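Local coordinates for pyoverdine biosynthesis protein PvcB (Pseudomonas aeruginosa, PDB 4YLM) that is an iron- and 2-oxoglutarate-dependent oxygenase that oxidises tyrosine isonitrile during biosynthesis of paerucumarin, at residues R74-F79 / F124-C129. Numbering follows the deposited sequence.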
loop_
_atom_site.group_PDB
_atom_site.type_symbol
_atom_site.label_atom_id
_atom_site.label_comp_id
_atom_site.label_asym_id
_atom_site.label_seq_id
_atom_site.Cartn_x
_atom_site.Cartn_y
_atom_site.Cartn_z
ATOM N N ARG A 74 13.502 17.201 -3.202
ATOM C CA ARG A 74 14.043 15.885 -2.867
ATOM C C ARG A 74 12.926 14.944 -2.402
ATOM O O ARG A 74 12.881 13.769 -2.791
ATOM C CB ARG A 74 15.143 15.989 -1.798
ATOM C CG ARG A 74 16.425 16.689 -2.280
ATOM C CD ARG A 74 17.546 16.598 -1.245
ATOM N NE ARG A 74 17.208 17.262 0.008
ATOM C CZ ARG A 74 17.474 18.538 0.276
ATOM N NH1 ARG A 74 18.096 19.289 -0.623
ATOM N NH2 ARG A 74 17.125 19.057 1.446
ATOM N N TYR A 75 12.017 15.465 -1.580
ATOM C CA TYR A 75 10.876 14.669 -1.148
ATOM C C TYR A 75 10.080 14.171 -2.339
ATOM O O TYR A 75 9.694 12.999 -2.387
ATOM C CB TYR A 75 9.951 15.452 -0.217
ATOM C CG TYR A 75 8.651 14.721 0.043
ATOM C CD1 TYR A 75 8.561 13.764 1.048
ATOM C CD2 TYR A 75 7.522 14.974 -0.730
ATOM C CE1 TYR A 75 7.378 13.089 1.282
ATOM C CE2 TYR A 75 6.339 14.302 -0.503
ATOM C CZ TYR A 75 6.274 13.355 0.504
ATOM O OH TYR A 75 5.096 12.672 0.735
ATOM N N CYS A 76 9.818 15.059 -3.296
ATOM C CA CYS A 76 8.993 14.682 -4.442
ATOM C C CYS A 76 9.673 13.666 -5.346
ATOM O O CYS A 76 8.990 12.837 -5.955
ATOM C CB CYS A 76 8.545 15.902 -5.252
ATOM S SG CYS A 76 7.296 16.896 -4.402
ATOM N N HIS A 77 11.005 13.723 -5.430
ATOM C CA HIS A 77 11.752 12.726 -6.202
ATOM C C HIS A 77 11.625 11.338 -5.559
ATOM O O HIS A 77 11.684 10.319 -6.255
ATOM C CB HIS A 77 13.235 13.111 -6.342
ATOM C CG HIS A 77 13.495 14.195 -7.344
ATOM N ND1 HIS A 77 13.149 14.080 -8.673
ATOM C CD2 HIS A 77 14.089 15.407 -7.214
ATOM C CE1 HIS A 77 13.508 15.177 -9.317
ATOM N NE2 HIS A 77 14.078 16.000 -8.453
ATOM N N ASP A 78 11.481 11.290 -4.232
ATOM C CA ASP A 78 11.228 10.012 -3.559
ATOM C C ASP A 78 9.775 9.593 -3.756
ATOM O O ASP A 78 9.465 8.417 -3.897
ATOM C CB ASP A 78 11.519 10.098 -2.056
ATOM C CG ASP A 78 11.475 8.729 -1.375
ATOM O OD1 ASP A 78 12.232 7.837 -1.810
ATOM O OD2 ASP A 78 10.680 8.531 -0.426
ATOM N N PHE A 79 8.880 10.575 -3.728
ATOM C CA PHE A 79 7.442 10.339 -3.864
ATOM C C PHE A 79 7.061 9.632 -5.173
ATOM O O PHE A 79 6.234 8.703 -5.191
ATOM C CB PHE A 79 6.714 11.683 -3.760
ATOM C CG PHE A 79 5.221 11.575 -3.838
ATOM C CD1 PHE A 79 4.457 11.518 -2.679
ATOM C CD2 PHE A 79 4.582 11.542 -5.065
ATOM C CE1 PHE A 79 3.063 11.424 -2.757
ATOM C CE2 PHE A 79 3.194 11.453 -5.152
ATOM C CZ PHE A 79 2.438 11.390 -3.995
ATOM N N PHE A 124 -0.410 13.815 -10.702
ATOM C CA PHE A 124 -0.649 14.563 -9.472
ATOM C C PHE A 124 -0.067 15.969 -9.505
ATOM O O PHE A 124 1.008 16.207 -10.090
ATOM C CB PHE A 124 -0.013 13.860 -8.259
ATOM C CG PHE A 124 -0.495 12.444 -8.032
ATOM C CD1 PHE A 124 -1.812 12.188 -7.651
ATOM C CD2 PHE A 124 0.377 11.373 -8.187
ATOM C CE1 PHE A 124 -2.251 10.861 -7.436
ATOM C CE2 PHE A 124 -0.052 10.053 -7.975
ATOM C CZ PHE A 124 -1.363 9.802 -7.601
ATOM N N GLN A 125 -0.766 16.881 -8.828
ATOM C CA GLN A 125 -0.192 18.146 -8.379
ATOM C C GLN A 125 0.104 17.996 -6.883
ATOM O O GLN A 125 -0.738 17.520 -6.127
ATOM C CB GLN A 125 -1.189 19.303 -8.575
ATOM C CG GLN A 125 -1.721 19.491 -9.998
ATOM C CD GLN A 125 -3.109 20.134 -10.011
ATOM O OE1 GLN A 125 -3.991 19.738 -9.249
ATOM N NE2 GLN A 125 -3.295 21.138 -10.853
ATOM N N VAL A 126 1.310 18.369 -6.463
ATOM C CA VAL A 126 1.643 18.448 -5.052
ATOM C C VAL A 126 1.863 19.929 -4.734
ATOM O O VAL A 126 2.739 20.568 -5.315
ATOM C CB VAL A 126 2.912 17.641 -4.716
ATOM C CG1 VAL A 126 3.305 17.840 -3.251
ATOM C CG2 VAL A 126 2.679 16.149 -5.010
ATOM N N PHE A 127 1.043 20.473 -3.840
ATOM C CA PHE A 127 1.151 21.880 -3.448
ATOM C C PHE A 127 1.619 21.967 -2.007
ATOM O O PHE A 127 1.010 21.378 -1.125
ATOM C CB PHE A 127 -0.211 22.582 -3.495
ATOM C CG PHE A 127 -0.807 22.723 -4.867
ATOM C CD1 PHE A 127 -0.503 23.816 -5.666
ATOM C CD2 PHE A 127 -1.732 21.803 -5.329
ATOM C CE1 PHE A 127 -1.090 23.969 -6.930
ATOM C CE2 PHE A 127 -2.315 21.941 -6.583
ATOM C CZ PHE A 127 -2.002 23.035 -7.382
ATOM N N HIS A 128 2.683 22.719 -1.757
ATOM C CA HIS A 128 3.073 23.037 -0.398
ATOM C C HIS A 128 2.763 24.521 -0.148
ATOM O O HIS A 128 3.219 25.379 -0.900
ATOM C CB HIS A 128 4.561 22.791 -0.215
ATOM C CG HIS A 128 5.093 23.236 1.114
ATOM N ND1 HIS A 128 6.369 23.741 1.274
ATOM C CD2 HIS A 128 4.528 23.246 2.345
ATOM C CE1 HIS A 128 6.563 24.045 2.546
ATOM N NE2 HIS A 128 5.462 23.754 3.217
ATOM N N CYS A 129 1.977 24.818 0.880
ATOM C CA CYS A 129 1.765 26.214 1.265
ATOM C C CYS A 129 2.911 26.668 2.155
ATOM O O CYS A 129 3.005 26.276 3.321
ATOM C CB CYS A 129 0.432 26.403 1.987
ATOM S SG CYS A 129 0.105 28.125 2.467
#
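Phe79 and Phe124 touch in a buried, apolar contact, a worked example of how a helix covers a strand through a few well-placed side chains. The aromatic part comes first: CE2 of Phe79 lies 4.1 Å from CD2 of Phe124, which sits near the plane of the Phe79 ring. The two side chains cross at about a right angle and their ring planes are roughly perpendicular. Phe79 reaches the strand because CG is anti to its backbone N (chi1 -178°), while the helical bond from Phe79 N to Tyr75 O, 2.9 Å, holds its backbone in the final turn.

The thiol–methyl part lies one turn back, where the thiol of Cys76 faces Val126. SG of Cys76 stands 4.3 Å from the methyl CG1 of Val126, a loose van der Waals approach. The other methyl, CG2 of Val126, lies on the Phe79 side, 4.7 Å from CE2 of Phe79 and just beyond contact. Phe124 and Val126, two apart, turn the same way from the strand, whereas Gln125 takes no part and hydrogen-bonds through NE2 to Asp114, a probable iron ligand.

The contact thus lays the end of helix 69-79 over strand 120-131 in a fold of the TfdA family, whose cupin-type core is a double-stranded beta-helix. Helix 45-55 closes one flank: Lys49 makes a cation-pi contact with Phe79 and also packs on Phe124. Within the sheet, strand 120-131 runs antiparallel to strands 251-255 and 272-286, and Val277 and Ile279 of the latter extend the apolar surface beneath Cys76 and Phe79.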